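Local coordinates for putative D-tyrosyl-tRNA(Tyr) deacylase 2 (Leishmania major, PDB 1TC5), which probably hydrolyses D-tyrosyl-tRNA(Tyr) to D-tyrosine and free tRNA(Tyr), acting as a homodimer, which could protect the cell from harmful effects of D-tyrosine, at residues 11-16 with 40-45; 63-68 with 84-89; 69-74 with 188-193. One frame throughout, in Å; residues are numbered along the deposited sequence. Where two conformers were deposited one is given.

Contact 1 pairs two central strands of the main sheet, and the other two contacts border it. Its centre is about 16 Å from that of contact 2 and about 12 Å from that of contact 3; the centres of contacts 2 and 3 are about 10 Å apart. Leu15 CD2 meets Leu65 CD1 at 3.6 Å, joining contact 1 to contact 2. Strand 190-193 of contact 3 continues the sheet, since Leu15 N lies 2.8 Å from His190 O, a probable hydrogen bond. Segments 69-74 and 84-89 are probably hydrogen-bonded, Gln84 N lying 2.9 Å from Phe71 O. All three contacts touch the second subunit, which in D-aminoacyl-tRNA deacylases shares in forming the active sites.

Contact 1 (11-16 with 40-45); sequences IRVMLQ and VYIAFL
Two doubly bonded backbone pairs, Arg12 with Ala43 and Met14 with Tyr41, hold strands 11-16 and 40-45 together. The axes approach to 4.6 Å and run 169° apart, so the strands are antiparallel; the reciprocal bonds make the ladder. In each pair both N-H groups donate across the gap, as Tyr41 N does to Met14 O at 2.9 Å. Ile11–Phe44, Val13–Ile42 and Leu15–Val40 are the intervening non-hydrogen-bonded pairs, where CA-H groups face carbonyls; Val13 CA comes within 3.1 Å of Tyr41 O.

Apolar packing covers the face bearing Ile11, Val13, Leu15, Val40, Ile42 and Phe44. Val13 CG1, anti to its own carbonyl carbon (chi1 -66°), lies 3.9 Å from Ile42 CG1 and also touches Val40 CG1. Ile11 CG1 meets the Phe44 ring at its edge, and Leu15 CD2 touches both methyls of Val40.

The other face bears Arg12, Met14, Tyr41 and Ala43, and the ends of Leu45 and Gln16 reach its groups. Leu45 CD1 stands 3.7 Å above the plane of the Arg12 guanidinium, over its centre, while Arg12 NE forms a salt bridge with Asp193 and NH1 binds Leu102 O. Met14 was deposited in two conformers; in the one given, SD lies obliquely to the Tyr41 ring, 5.1 Å from its centroid, a Met-aromatic contact that holds for this conformer alone. Gln16 NE2 comes obliquely to the same ring, its amide plane turned 84° from it. Tyr41 OH and Gln16 OE1 bond reciprocally to Gln16 and Tyr41 of the second subunit.

In the main sheet, strand 190-193 flanks 10-18 and strand 93-98 flanks 37-45. Helix 119-136 covers Ile42 and Phe44, and helix 55-67 covers Ile11, Leu15 and Val40.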
loop_
_atom_site.group_PDB
_atom_site.type_symbol
_atom_site.label_atom_id
_atom_site.label_comp_id
_atom_site.label_asym_id
_atom_site.label_seq_id
_atom_site.Cartn_x
_atom_site.Cartn_y
_atom_site.Cartn_z
ATOM N N ILE A 11 -4.785 -11.842 11.310
ATOM C CA ILE A 11 -4.194 -10.507 11.283
ATOM C C ILE A 11 -3.608 -10.349 9.887
ATOM O O ILE A 11 -2.660 -11.057 9.544
ATOM C CB ILE A 11 -3.078 -10.373 12.354
ATOM C CG1 ILE A 11 -3.656 -10.501 13.767
ATOM C CG2 ILE A 11 -2.338 -9.042 12.210
ATOM C CD1 ILE A 11 -2.659 -11.016 14.771
ATOM N N ARG A 12 -4.184 -9.455 9.081
ATOM C CA ARG A 12 -3.679 -9.149 7.739
ATOM C C ARG A 12 -2.827 -7.903 7.786
ATOM O O ARG A 12 -3.271 -6.870 8.280
ATOM C CB ARG A 12 -4.849 -8.901 6.783
ATOM C CG ARG A 12 -4.435 -8.436 5.375
ATOM C CD ARG A 12 -5.498 -8.679 4.337
ATOM N NE ARG A 12 -5.722 -10.116 4.188
ATOM C CZ ARG A 12 -6.808 -10.663 3.648
ATOM N NH1 ARG A 12 -7.771 -9.920 3.154
ATOM N NH2 ARG A 12 -6.917 -11.970 3.586
ATOM N N VAL A 13 -1.598 -7.998 7.293
ATOM C CA VAL A 13 -0.769 -6.800 7.154
ATOM C C VAL A 13 -0.240 -6.603 5.736
ATOM O O VAL A 13 0.139 -7.545 5.078
ATOM C CB VAL A 13 0.430 -6.761 8.160
ATOM C CG1 VAL A 13 -0.069 -6.639 9.591
ATOM C CG2 VAL A 13 1.347 -7.952 8.001
ATOM N N MET A 14 -0.204 -5.350 5.302
ATOM C CA MET A 14 0.501 -4.951 4.095
ATOM C C MET A 14 1.720 -4.131 4.543
ATOM O O MET A 14 1.581 -3.166 5.292
ATOM C CB MET A 14 -0.409 -4.125 3.170
ATOM C CG MET A 14 0.249 -3.682 1.868
ATOM S SD MET A 14 -0.810 -2.701 0.750
ATOM C CE MET A 14 0.042 -1.130 0.775
ATOM N N LEU A 15 2.901 -4.528 4.078
ATOM C CA LEU A 15 4.168 -3.976 4.546
ATOM C C LEU A 15 4.889 -3.380 3.371
ATOM O O LEU A 15 5.079 -4.062 2.360
ATOM C CB LEU A 15 5.048 -5.074 5.164
ATOM C CG LEU A 15 4.379 -6.035 6.148
ATOM C CD1 LEU A 15 5.293 -7.251 6.433
ATOM C CD2 LEU A 15 3.998 -5.326 7.426
ATOM N N GLN A 16 5.301 -2.114 3.507
ATOM C CA GLN A 16 6.006 -1.385 2.446
ATOM C C GLN A 16 7.299 -0.786 2.987
ATOM O O GLN A 16 7.358 -0.341 4.156
ATOM C CB GLN A 16 5.164 -0.224 1.900
ATOM C CG GLN A 16 3.875 -0.592 1.205
ATOM C CD GLN A 16 3.118 0.623 0.684
ATOM O OE1 GLN A 16 3.506 1.205 -0.332
ATOM N NE2 GLN A 16 2.020 0.987 1.356
ATOM N N VAL A 40 3.322 -0.157 7.914
ATOM C CA VAL A 40 2.482 -1.321 8.153
ATOM C C VAL A 40 1.037 -0.868 8.077
ATOM O O VAL A 40 0.650 0.018 8.836
ATOM C CB VAL A 40 2.744 -1.874 9.584
ATOM C CG1 VAL A 40 1.855 -3.061 9.913
ATOM C CG2 VAL A 40 4.217 -2.238 9.776
ATOM N N TYR A 41 0.263 -1.447 7.164
ATOM C CA TYR A 41 -1.195 -1.376 7.178
ATOM C C TYR A 41 -1.763 -2.644 7.841
ATOM O O TYR A 41 -1.384 -3.742 7.489
ATOM C CB TYR A 41 -1.748 -1.296 5.757
ATOM C CG TYR A 41 -1.475 -0.059 4.922
ATOM C CD1 TYR A 41 -0.832 1.045 5.428
ATOM C CD2 TYR A 41 -1.891 -0.010 3.581
ATOM C CE1 TYR A 41 -0.587 2.179 4.625
ATOM C CE2 TYR A 41 -1.663 1.099 2.786
ATOM C CZ TYR A 41 -1.012 2.204 3.311
ATOM O OH TYR A 41 -0.772 3.324 2.529
ATOM N N ILE A 42 -2.702 -2.499 8.777
ATOM C CA ILE A 42 -3.171 -3.640 9.534
ATOM C C ILE A 42 -4.705 -3.731 9.636
ATOM O O ILE A 42 -5.404 -2.745 9.859
ATOM C CB ILE A 42 -2.503 -3.629 10.960
ATOM C CG1 ILE A 42 -2.825 -4.897 11.751
ATOM C CG2 ILE A 42 -2.855 -2.362 11.748
ATOM C CD1 ILE A 42 -1.806 -5.118 12.881
ATOM N N ALA A 43 -5.194 -4.952 9.516
ATOM C CA ALA A 43 -6.607 -5.270 9.656
ATOM C C ALA A 43 -6.716 -6.549 10.443
ATOM O O ALA A 43 -5.872 -7.437 10.312
ATOM C CB ALA A 43 -7.228 -5.484 8.315
ATOM N N PHE A 44 -7.773 -6.627 11.241
ATOM C CA PHE A 44 -8.069 -7.752 12.077
ATOM C C PHE A 44 -9.363 -8.359 11.573
ATOM O O PHE A 44 -10.409 -7.722 11.607
ATOM C CB PHE A 44 -8.173 -7.334 13.568
ATOM C CG PHE A 44 -6.922 -6.693 14.092
ATOM C CD1 PHE A 44 -5.838 -7.463 14.461
ATOM C CD2 PHE A 44 -6.826 -5.325 14.216
ATOM C CE1 PHE A 44 -4.675 -6.883 14.923
ATOM C CE2 PHE A 44 -5.652 -4.740 14.670
ATOM C CZ PHE A 44 -4.580 -5.519 15.015
ATOM N N LEU A 45 -9.264 -9.621 11.146
ATOM C CA LEU A 45 -10.300 -10.310 10.396
ATOM C C LEU A 45 -10.798 -11.529 11.150
ATOM O O LEU A 45 -10.080 -12.068 11.995
ATOM C CB LEU A 45 -9.750 -10.747 9.043
ATOM C CG LEU A 45 -9.038 -9.601 8.297
ATOM C CD1 LEU A 45 -8.626 -10.068 6.895
ATOM C CD2 LEU A 45 -9.894 -8.324 8.242
#

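Contact 2 (63-68 with 84-89); sequences GVLLHT and QSLEEC
Glu87 N donates to Leu66 O at 2.9 Å, with an angle of 154° at the hydrogen, joining the last turn of the helix to segment 84-89. Beside this bond Leu66 CD2 packs against Leu86 CD1 at 3.8 Å, the two side chains crossing at a slant. A water completes the polar bridge: it donates to Leu65 O at 2.7 Å and to Thr68 O at 2.6 Å, and accepts from Leu86 N at 3.0 Å. At the exposed margin Glu87 OE2 lies 3.3 Å from His67 CD2, without hydrogen-bond geometry; Glu87 also touches a crystal neighbour, so this placement may owe something to the lattice.

The next shell fixes the turn. Glu88 N donates to Ser85 OG at 3.0 Å, an ST motif, and Ser85 N returns a bond to Glu88 OE2 at 2.9 Å. On the helix side, Thr68 OG1 donates to Val64 O. Farther out, Ile94 of strand 93-98 packs on both Leu66 and Leu86, and Arg137 NH1 binds Leu86 O.

This is a helix C-terminus where Leu66 O is met by Glu87 N of a type I turn (Leu86 to Cys89) and Leu65 O is bridged through water to Leu86 N, joining helix 55-67 to the loop that leads into strand 93-98.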
loop_
_atom_site.group_PDB
_atom_site.type_symbol
_atom_site.label_atom_id
_atom_site.label_comp_id
_atom_site.label_asym_id
_atom_site.label_seq_id
_atom_site.Cartn_x
_atom_site.Cartn_y
_atom_site.Cartn_z
ATOM N N GLY A 63 6.204 -10.843 16.253
ATOM C CA GLY A 63 7.414 -11.589 15.955
ATOM C C GLY A 63 7.605 -11.823 14.473
ATOM O O GLY A 63 8.717 -11.731 13.962
ATOM N N VAL A 64 6.515 -12.116 13.769
ATOM C CA VAL A 64 6.587 -12.281 12.317
ATOM C C VAL A 64 6.992 -10.960 11.666
ATOM O O VAL A 64 7.877 -10.916 10.820
ATOM C CB VAL A 64 5.240 -12.771 11.717
ATOM C CG1 VAL A 64 5.229 -12.660 10.163
ATOM C CG2 VAL A 64 4.935 -14.204 12.167
ATOM N N LEU A 65 6.352 -9.875 12.083
ATOM C CA LEU A 65 6.722 -8.546 11.611
ATOM C C LEU A 65 8.195 -8.190 11.844
ATOM O O LEU A 65 8.828 -7.620 10.972
ATOM C CB LEU A 65 5.837 -7.479 12.264
ATOM C CG LEU A 65 6.202 -6.024 11.934
ATOM C CD1 LEU A 65 6.022 -5.728 10.421
ATOM C CD2 LEU A 65 5.361 -5.078 12.746
ATOM N N LEU A 66 8.740 -8.520 13.013
ATOM C CA LEU A 66 10.083 -8.073 13.383
ATOM C C LEU A 66 11.203 -9.060 13.075
ATOM O O LEU A 66 12.321 -8.634 12.804
ATOM C CB LEU A 66 10.121 -7.669 14.867
ATOM C CG LEU A 66 9.129 -6.588 15.286
ATOM C CD1 LEU A 66 9.301 -6.281 16.791
ATOM C CD2 LEU A 66 9.245 -5.314 14.453
ATOM N N HIS A 67 10.912 -10.366 13.106
ATOM C CA HIS A 67 11.934 -11.415 12.956
ATOM C C HIS A 67 12.160 -11.852 11.518
ATOM O O HIS A 67 13.190 -12.431 11.191
ATOM C CB HIS A 67 11.561 -12.689 13.754
ATOM C CG HIS A 67 11.403 -12.458 15.225
ATOM N ND1 HIS A 67 10.495 -13.152 16.000
ATOM C CD2 HIS A 67 12.044 -11.609 16.063
ATOM C CE1 HIS A 67 10.570 -12.725 17.248
ATOM N NE2 HIS A 67 11.504 -11.792 17.315
ATOM N N THR A 68 11.171 -11.659 10.673
ATOM C CA THR A 68 11.272 -12.098 9.285
ATOM C C THR A 68 12.184 -11.144 8.514
ATOM O O THR A 68 12.054 -9.934 8.638
ATOM C CB THR A 68 9.860 -12.143 8.641
ATOM O OG1 THR A 68 8.978 -12.891 9.498
ATOM C CG2 THR A 68 9.864 -12.909 7.309
ATOM N N GLN A 84 16.702 -8.178 5.378
ATOM C CA GLN A 84 17.066 -8.051 6.776
ATOM C C GLN A 84 15.788 -7.959 7.577
ATOM O O GLN A 84 14.746 -7.531 7.064
ATOM C CB GLN A 84 17.890 -6.774 6.997
ATOM C CG GLN A 84 19.284 -6.774 6.392
ATOM C CD GLN A 84 20.059 -5.471 6.752
ATOM O OE1 GLN A 84 19.697 -4.374 6.302
ATOM N NE2 GLN A 84 21.113 -5.608 7.537
ATOM N N SER A 85 15.861 -8.383 8.828
ATOM C CA SER A 85 14.758 -8.215 9.751
ATOM C C SER A 85 14.816 -6.837 10.404
ATOM O O SER A 85 15.876 -6.235 10.547
ATOM C CB SER A 85 14.810 -9.276 10.848
ATOM O OG SER A 85 15.964 -9.118 11.618
ATOM N N LEU A 86 13.653 -6.338 10.792
ATOM C CA LEU A 86 13.596 -5.162 11.629
ATOM C C LEU A 86 14.358 -5.412 12.915
ATOM O O LEU A 86 15.025 -4.516 13.412
ATOM C CB LEU A 86 12.145 -4.791 11.948
ATOM C CG LEU A 86 11.504 -4.008 10.823
ATOM C CD1 LEU A 86 9.986 -4.181 10.859
ATOM C CD2 LEU A 86 11.935 -2.510 10.922
ATOM N N GLU A 87 14.285 -6.636 13.440
ATOM C CA GLU A 87 14.952 -6.970 14.694
ATOM C C GLU A 87 16.458 -6.683 14.617
ATOM O O GLU A 87 17.018 -6.075 15.510
ATOM C CB GLU A 87 14.669 -8.432 15.086
ATOM C CG GLU A 87 15.393 -8.933 16.335
ATOM C CD GLU A 87 15.118 -10.407 16.626
ATOM O OE1 GLU A 87 15.307 -11.260 15.721
ATOM O OE2 GLU A 87 14.700 -10.725 17.775
ATOM N N GLU A 88 17.107 -7.059 13.523
ATOM C CA GLU A 88 18.553 -6.846 13.415
ATOM C C GLU A 88 18.900 -5.405 13.027
ATOM O O GLU A 88 20.068 -5.058 12.978
ATOM C CB GLU A 88 19.195 -7.852 12.441
ATOM C CG GLU A 88 18.904 -7.633 10.962
ATOM C CD GLU A 88 19.348 -8.818 10.117
ATOM O OE1 GLU A 88 20.457 -9.353 10.358
ATOM O OE2 GLU A 88 18.576 -9.240 9.232
ATOM N N CYS A 89 17.890 -4.584 12.735
ATOM C CA CYS A 89 18.096 -3.152 12.494
ATOM C C CYS A 89 17.201 -2.331 13.459
ATOM O O CYS A 89 16.207 -1.758 13.050
ATOM C CB CYS A 89 17.817 -2.826 11.028
ATOM S SG CYS A 89 18.769 -3.822 9.845
HETATM O O HOH W 1 11.194 -7.650 9.633
#

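Contact 3 (69-74 with 188-193); sequences KIFTHF and FTHMFD
Ile70 meets His190 and Phe192 with two different branches of one side chain. From CB, the CG2 branch is anti to the backbone N and runs to the His190 ring, where its methyl sits 3.5 Å from the centroid and only 18° off the ring normal, a CH-pi contact over the face. The same methyl lies 3.5 Å above the plane of the Phe71 ring, over its centre, and thus fills the corner between two rings whose planes stand at 88°. The other branch, CG1, is anti to the carbonyl carbon (chi1 -57°) and carries CD1 onward; this tip meets Phe192 CE2 at 3.8 Å, at the edge of that ring, the two side chains reaching toward each other.

The rings close the rest of the contact. His190 turns its edge to the face of Phe71 in an offset edge-to-face pair, with centroids 5.5 Å apart. Phe71 CE1 comes 3.3 Å from Phe188 O, which lies at the edge of the Phe71 ring, while Phe71 CD1 meets Phe188 CD2 at 3.9 Å. The His190 ring is further tied by a weak bond from ND1 to Phe188 O at 2.8 Å, and its CE1 stands over the Phe188 ring. Ile70 O approaches Phe188 CE2 at 3.4 Å.

Thr189 points its CB away; its OG1 bonds Gln99 OE1 and its backbone O bonds Ser101 OG, both of the second subunit. Segment 188-193 directly follows Pro187, which probably belongs to the Gly-Pro motif of D-aminoacyl-tRNA deacylases, a motif that in relatives reaches into the partner's active site; here the aromatic cluster backs the start of strand 190-193, outermost in the sheet of this chain, just behind that motif.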
loop_
_atom_site.group_PDB
_atom_site.type_symbol
_atom_site.label_atom_id
_atom_site.label_comp_id
_atom_site.label_asym_id
_atom_site.label_seq_id
_atom_site.Cartn_x
_atom_site.Cartn_y
_atom_site.Cartn_z
ATOM N N LYS A 69 13.118 -11.707 7.753
ATOM C CA LYS A 69 13.975 -10.922 6.876
ATOM C C LYS A 69 13.183 -10.640 5.622
ATOM O O LYS A 69 12.933 -11.534 4.844
ATOM C CB LYS A 69 15.254 -11.677 6.564
ATOM C CG LYS A 69 16.097 -11.991 7.826
ATOM C CD LYS A 69 17.311 -12.883 7.495
ATOM C CE LYS A 69 18.111 -13.263 8.741
ATOM N NZ LYS A 69 19.345 -12.449 8.919
ATOM N N ILE A 70 12.748 -9.398 5.457
ATOM C CA ILE A 70 11.864 -9.032 4.358
ATOM C C ILE A 70 12.524 -8.033 3.431
ATOM O O ILE A 70 12.655 -8.297 2.252
ATOM C CB ILE A 70 10.540 -8.437 4.909
ATOM C CG1 ILE A 70 9.856 -9.440 5.845
ATOM C CG2 ILE A 70 9.601 -8.062 3.747
ATOM C CD1 ILE A 70 8.821 -8.792 6.787
ATOM N N PHE A 71 12.933 -6.888 3.991
ATOM C CA PHE A 71 13.344 -5.715 3.210
ATOM C C PHE A 71 14.866 -5.542 3.044
ATOM O O PHE A 71 15.653 -5.920 3.909
ATOM C CB PHE A 71 12.725 -4.427 3.780
ATOM C CG PHE A 71 11.211 -4.435 3.755
ATOM C CD1 PHE A 71 10.530 -4.301 2.570
ATOM C CD2 PHE A 71 10.479 -4.641 4.923
ATOM C CE1 PHE A 71 9.115 -4.379 2.528
ATOM C CE2 PHE A 71 9.092 -4.689 4.905
ATOM C CZ PHE A 71 8.404 -4.576 3.699
ATOM N N THR A 72 15.239 -4.919 1.926
ATOM C CA THR A 72 16.623 -4.796 1.458
ATOM C C THR A 72 17.142 -3.358 1.508
ATOM O O THR A 72 18.280 -3.089 1.122
ATOM C CB THR A 72 16.730 -5.296 -0.015
ATOM O OG1 THR A 72 15.788 -4.596 -0.832
ATOM C CG2 THR A 72 16.317 -6.793 -0.144
ATOM N N HIS A 73 16.332 -2.438 2.025
ATOM C CA HIS A 73 16.661 -1.012 1.971
ATOM C C HIS A 73 17.171 -0.401 3.287
ATOM O O HIS A 73 17.497 0.774 3.349
ATOM C CB HIS A 73 15.393 -0.305 1.541
ATOM C CG HIS A 73 14.413 -0.082 2.656
ATOM N ND1 HIS A 73 13.094 -0.430 2.560
ATOM C CD2 HIS A 73 14.557 0.465 3.884
ATOM C CE1 HIS A 73 12.460 -0.069 3.659
ATOM N NE2 HIS A 73 13.320 0.489 4.471
ATOM N N PHE A 74 17.212 -1.175 4.353
ATOM C CA PHE A 74 17.577 -0.631 5.679
ATOM C C PHE A 74 19.016 -0.127 5.796
ATOM O O PHE A 74 19.289 0.854 6.514
ATOM C CB PHE A 74 17.365 -1.666 6.789
ATOM C CG PHE A 74 15.951 -2.143 6.954
ATOM C CD1 PHE A 74 14.860 -1.388 6.529
ATOM C CD2 PHE A 74 15.709 -3.356 7.576
ATOM C CE1 PHE A 74 13.601 -1.843 6.725
ATOM C CE2 PHE A 74 14.441 -3.808 7.758
ATOM C CZ PHE A 74 13.392 -3.068 7.334
ATOM N N PHE A 188 8.343 -2.544 -2.484
ATOM C CA PHE A 188 8.579 -3.988 -2.292
ATOM C C PHE A 188 7.494 -4.591 -1.394
ATOM O O PHE A 188 7.753 -5.277 -0.397
ATOM C CB PHE A 188 9.967 -4.174 -1.698
ATOM C CG PHE A 188 10.531 -5.559 -1.785
ATOM C CD1 PHE A 188 10.172 -6.456 -2.784
ATOM C CD2 PHE A 188 11.513 -5.945 -0.858
ATOM C CE1 PHE A 188 10.751 -7.704 -2.842
ATOM C CE2 PHE A 188 12.092 -7.172 -0.915
ATOM C CZ PHE A 188 11.710 -8.064 -1.914
ATOM N N THR A 189 6.257 -4.313 -1.776
ATOM C CA THR A 189 5.127 -4.533 -0.908
ATOM C C THR A 189 4.929 -6.014 -0.622
ATOM O O THR A 189 4.933 -6.812 -1.524
ATOM C CB THR A 189 3.847 -3.896 -1.552
ATOM O OG1 THR A 189 4.112 -2.506 -1.827
ATOM C CG2 THR A 189 2.687 -3.900 -0.568
ATOM N N HIS A 190 4.801 -6.352 0.659
ATOM C CA HIS A 190 4.412 -7.693 1.055
ATOM C C HIS A 190 3.015 -7.652 1.684
ATOM O O HIS A 190 2.575 -6.618 2.219
ATOM C CB HIS A 190 5.439 -8.288 2.005
ATOM C CG HIS A 190 6.762 -8.616 1.360
ATOM N ND1 HIS A 190 7.689 -7.647 1.010
ATOM C CD2 HIS A 190 7.313 -9.803 1.013
ATOM C CE1 HIS A 190 8.755 -8.231 0.493
ATOM N NE2 HIS A 190 8.552 -9.539 0.481
ATOM N N MET A 191 2.329 -8.781 1.574
ATOM C CA MET A 191 1.016 -9.011 2.149
ATOM C C MET A 191 1.050 -10.339 2.886
ATOM O O MET A 191 1.204 -11.384 2.254
ATOM C CB MET A 191 -0.023 -9.055 1.034
ATOM C CG MET A 191 -1.490 -8.871 1.500
ATOM S SD MET A 191 -2.206 -10.213 2.475
ATOM C CE MET A 191 -2.590 -11.424 1.177
ATOM N N PHE A 192 0.964 -10.301 4.225
ATOM C CA PHE A 192 0.928 -11.519 5.033
ATOM C C PHE A 192 -0.374 -11.654 5.777
ATOM O O PHE A 192 -0.831 -10.698 6.414
ATOM C CB PHE A 192 2.030 -11.513 6.076
ATOM C CG PHE A 192 3.422 -11.441 5.517
ATOM C CD1 PHE A 192 3.754 -11.993 4.278
ATOM C CD2 PHE A 192 4.427 -10.842 6.265
ATOM C CE1 PHE A 192 5.076 -11.922 3.796
ATOM C CE2 PHE A 192 5.742 -10.793 5.790
ATOM C CZ PHE A 192 6.057 -11.320 4.554
ATOM N N ASP A 193 -0.968 -12.840 5.705
ATOM C CA ASP A 193 -1.988 -13.255 6.661
ATOM C C ASP A 193 -1.350 -14.070 7.757
ATOM O O ASP A 193 -0.687 -15.079 7.503
ATOM C CB ASP A 193 -3.100 -14.057 5.981
ATOM C CG ASP A 193 -3.974 -13.190 5.145
ATOM O OD1 ASP A 193 -3.924 -11.965 5.321
ATOM O OD2 ASP A 193 -4.731 -13.617 4.289
#